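Adenylate cyclase-like protein (Chlamydia trachomatis, PDB 4QO6) is a structural component of the inner-membrane ring of the type III secretion system, represented here by three BON-like domains of its periplasmic region. Local coordinates at residues A[20-25]-A[40-45]. Sequence-based numbering, arbitrary orientation.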
loop_
_atom_site.group_PDB
_atom_site.type_symbol
_atom_site.label_atom_id
_atom_site.label_comp_id
_atom_site.label_asym_id
_atom_site.label_seq_id
_atom_site.Cartn_x
_atom_site.Cartn_y
_atom_site.Cartn_z
ATOM N N GLN A 20 7.332 18.215 21.779
ATOM C CA GLN A 20 6.575 16.956 22.087
ATOM C C GLN A 20 5.324 16.793 21.265
ATOM O O GLN A 20 4.861 15.672 21.035
ATOM C CB GLN A 20 6.160 16.881 23.564
ATOM C CG GLN A 20 5.021 17.819 23.970
ATOM C CD GLN A 20 4.431 17.498 25.363
ATOM O OE1 GLN A 20 4.891 18.041 26.372
ATOM N NE2 GLN A 20 3.426 16.594 25.412
ATOM N N GLN A 21 4.771 17.914 20.811
ATOM C CA GLN A 21 3.601 17.857 19.951
ATOM C C GLN A 21 3.874 17.417 18.515
ATOM O O GLN A 21 2.927 17.244 17.732
ATOM C CB GLN A 21 2.888 19.207 19.978
ATOM C CG GLN A 21 2.554 19.653 21.440
ATOM C CD GLN A 21 2.032 21.077 21.489
ATOM O OE1 GLN A 21 1.095 21.415 20.727
ATOM N NE2 GLN A 21 2.648 21.942 22.341
ATOM N N PHE A 22 5.158 17.287 18.158
ATOM C CA PHE A 22 5.617 16.995 16.796
ATOM C C PHE A 22 6.528 15.797 16.955
ATOM O O PHE A 22 7.722 15.899 17.251
ATOM C CB PHE A 22 6.318 18.216 16.294
ATOM C CG PHE A 22 5.418 19.452 16.241
ATOM C CD1 PHE A 22 4.538 19.654 15.179
ATOM C CD2 PHE A 22 5.474 20.403 17.213
ATOM C CE1 PHE A 22 3.729 20.785 15.130
ATOM C CE2 PHE A 22 4.654 21.536 17.180
ATOM C CZ PHE A 22 3.788 21.731 16.146
ATOM N N PRO A 23 5.954 14.615 16.912
ATOM C CA PRO A 23 6.821 13.463 17.150
ATOM C C PRO A 23 7.901 13.372 16.014
ATOM O O PRO A 23 7.640 13.829 14.891
ATOM C CB PRO A 23 5.856 12.255 17.066
ATOM C CG PRO A 23 4.476 12.818 17.190
ATOM C CD PRO A 23 4.555 14.238 16.660
ATOM N N THR A 24 9.043 12.802 16.386
ATOM C CA THR A 24 10.326 12.753 15.662
ATOM C C THR A 24 11.131 14.033 15.736
ATOM O O THR A 24 12.315 14.058 15.281
ATOM C CB THR A 24 10.232 12.361 14.211
ATOM O OG1 THR A 24 9.672 13.440 13.483
ATOM C CG2 THR A 24 9.384 11.105 13.982
ATOM N N VAL A 25 10.543 15.124 16.206
ATOM C CA VAL A 25 11.328 16.343 16.203
ATOM C C VAL A 25 12.283 16.303 17.372
ATOM O O VAL A 25 11.899 15.852 18.483
ATOM C CB VAL A 25 10.509 17.560 16.207
ATOM C CG1 VAL A 25 11.395 18.795 16.382
ATOM C CG2 VAL A 25 9.721 17.660 14.927
ATOM N N GLY A 40 14.227 16.759 12.173
ATOM C CA GLY A 40 13.233 15.635 12.163
ATOM C C GLY A 40 12.164 15.847 11.083
ATOM O O GLY A 40 12.483 16.465 10.092
ATOM N N HIS A 41 10.928 15.325 11.256
ATOM C CA HIS A 41 9.831 15.317 10.279
ATOM C C HIS A 41 8.532 15.894 10.880
ATOM O O HIS A 41 8.202 15.603 12.068
ATOM C CB HIS A 41 9.499 13.869 9.887
ATOM C CG HIS A 41 10.648 13.135 9.260
ATOM N ND1 HIS A 41 10.786 12.976 7.901
ATOM C CD2 HIS A 41 11.734 12.557 9.817
ATOM C CE1 HIS A 41 11.905 12.323 7.649
ATOM N NE2 HIS A 41 12.491 12.050 8.803
ATOM N N VAL A 42 7.778 16.606 10.038
ATOM C CA VAL A 42 6.376 16.941 10.284
ATOM C C VAL A 42 5.536 16.468 9.115
ATOM O O VAL A 42 6.058 16.244 8.004
ATOM C CB VAL A 42 6.122 18.462 10.548
ATOM C CG1 VAL A 42 6.873 18.936 11.785
ATOM C CG2 VAL A 42 6.573 19.276 9.391
ATOM N N ARG A 43 4.230 16.297 9.377
ATOM C CA ARG A 43 3.225 15.884 8.321
ATOM C C ARG A 43 3.242 16.783 7.048
ATOM O O ARG A 43 3.260 16.257 5.938
ATOM C CB ARG A 43 1.822 15.881 8.952
ATOM C CG ARG A 43 0.680 15.453 8.032
ATOM C CD ARG A 43 -0.654 15.364 8.731
ATOM N NE ARG A 43 -0.975 16.655 9.364
ATOM C CZ ARG A 43 -2.180 17.040 9.791
ATOM N NH1 ARG A 43 -3.260 16.265 9.645
ATOM N NH2 ARG A 43 -2.304 18.247 10.335
ATOM N N ASN A 44 3.280 18.132 7.221
ATOM C CA ASN A 44 3.204 19.096 6.108
ATOM C C ASN A 44 3.645 20.519 6.436
ATOM O O ASN A 44 3.896 20.836 7.576
ATOM C CB ASN A 44 1.794 19.114 5.499
ATOM C CG ASN A 44 0.706 19.557 6.479
ATOM O OD1 ASN A 44 0.835 20.537 7.205
ATOM N ND2 ASN A 44 -0.374 18.852 6.465
ATOM N N SER A 45 3.833 21.364 5.421
ATOM C CA SER A 45 4.230 22.736 5.653
ATOM C C SER A 45 3.287 23.523 6.623
ATOM O O SER A 45 3.710 24.511 7.203
ATOM C CB SER A 45 4.320 23.477 4.364
ATOM O OG SER A 45 3.109 23.317 3.650
HETATM O O HOH W 1 6.220 15.683 13.762
#
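The hydroxyl OG1 of Thr-24 is gripped from two directions: it takes the backbone N-H of His-41, with N 3.2 Å from OG1 and an angle of 153° at the hydrogen, and donates to a lone pair of Pro-23 O in the carbonyl plane. A chi1 of 73° sets OG1 between the backbone N and carbonyl carbon of Thr-24, where it serves both partners. Pro-23 O and His-41 O lie 3.4 Å apart, two acceptors whose repulsion a single water probably relieves by donating to each, 2.6 Å from Pro-23 O and 2.6 Å from His-41 O. The type II turn from Phe-22 to Val-25, closed by a hydrogen bond from Val-25 N to Phe-22 O, carries Thr-24 and Pro-23 O. Close by, CA of Gly-40 passes 3.6 Å from Thr-24 O. Next to the polar cluster, CG1 of Val-42 lies obliquely to the Phe-22 ring, 4.2 Å from CD1, and CG2 of Val-25 approaches the same methyl; Leu-51 of helix 45-56 touches Phe-22 too. The His-41 ring has Thr-24 OG1 near its plane at the edge; its ND1 is hydrogen-bonded to OD1 of Asp-71, and Tyr-126 meets the ring edge-to-face. The contact thus joins the turn before strand 26-30 to edge strand 41-42 in the PD1 domain without direct backbone-to-backbone pairing: a threonine hydroxyl and a water bridge the main chains, beside a small apolar contact.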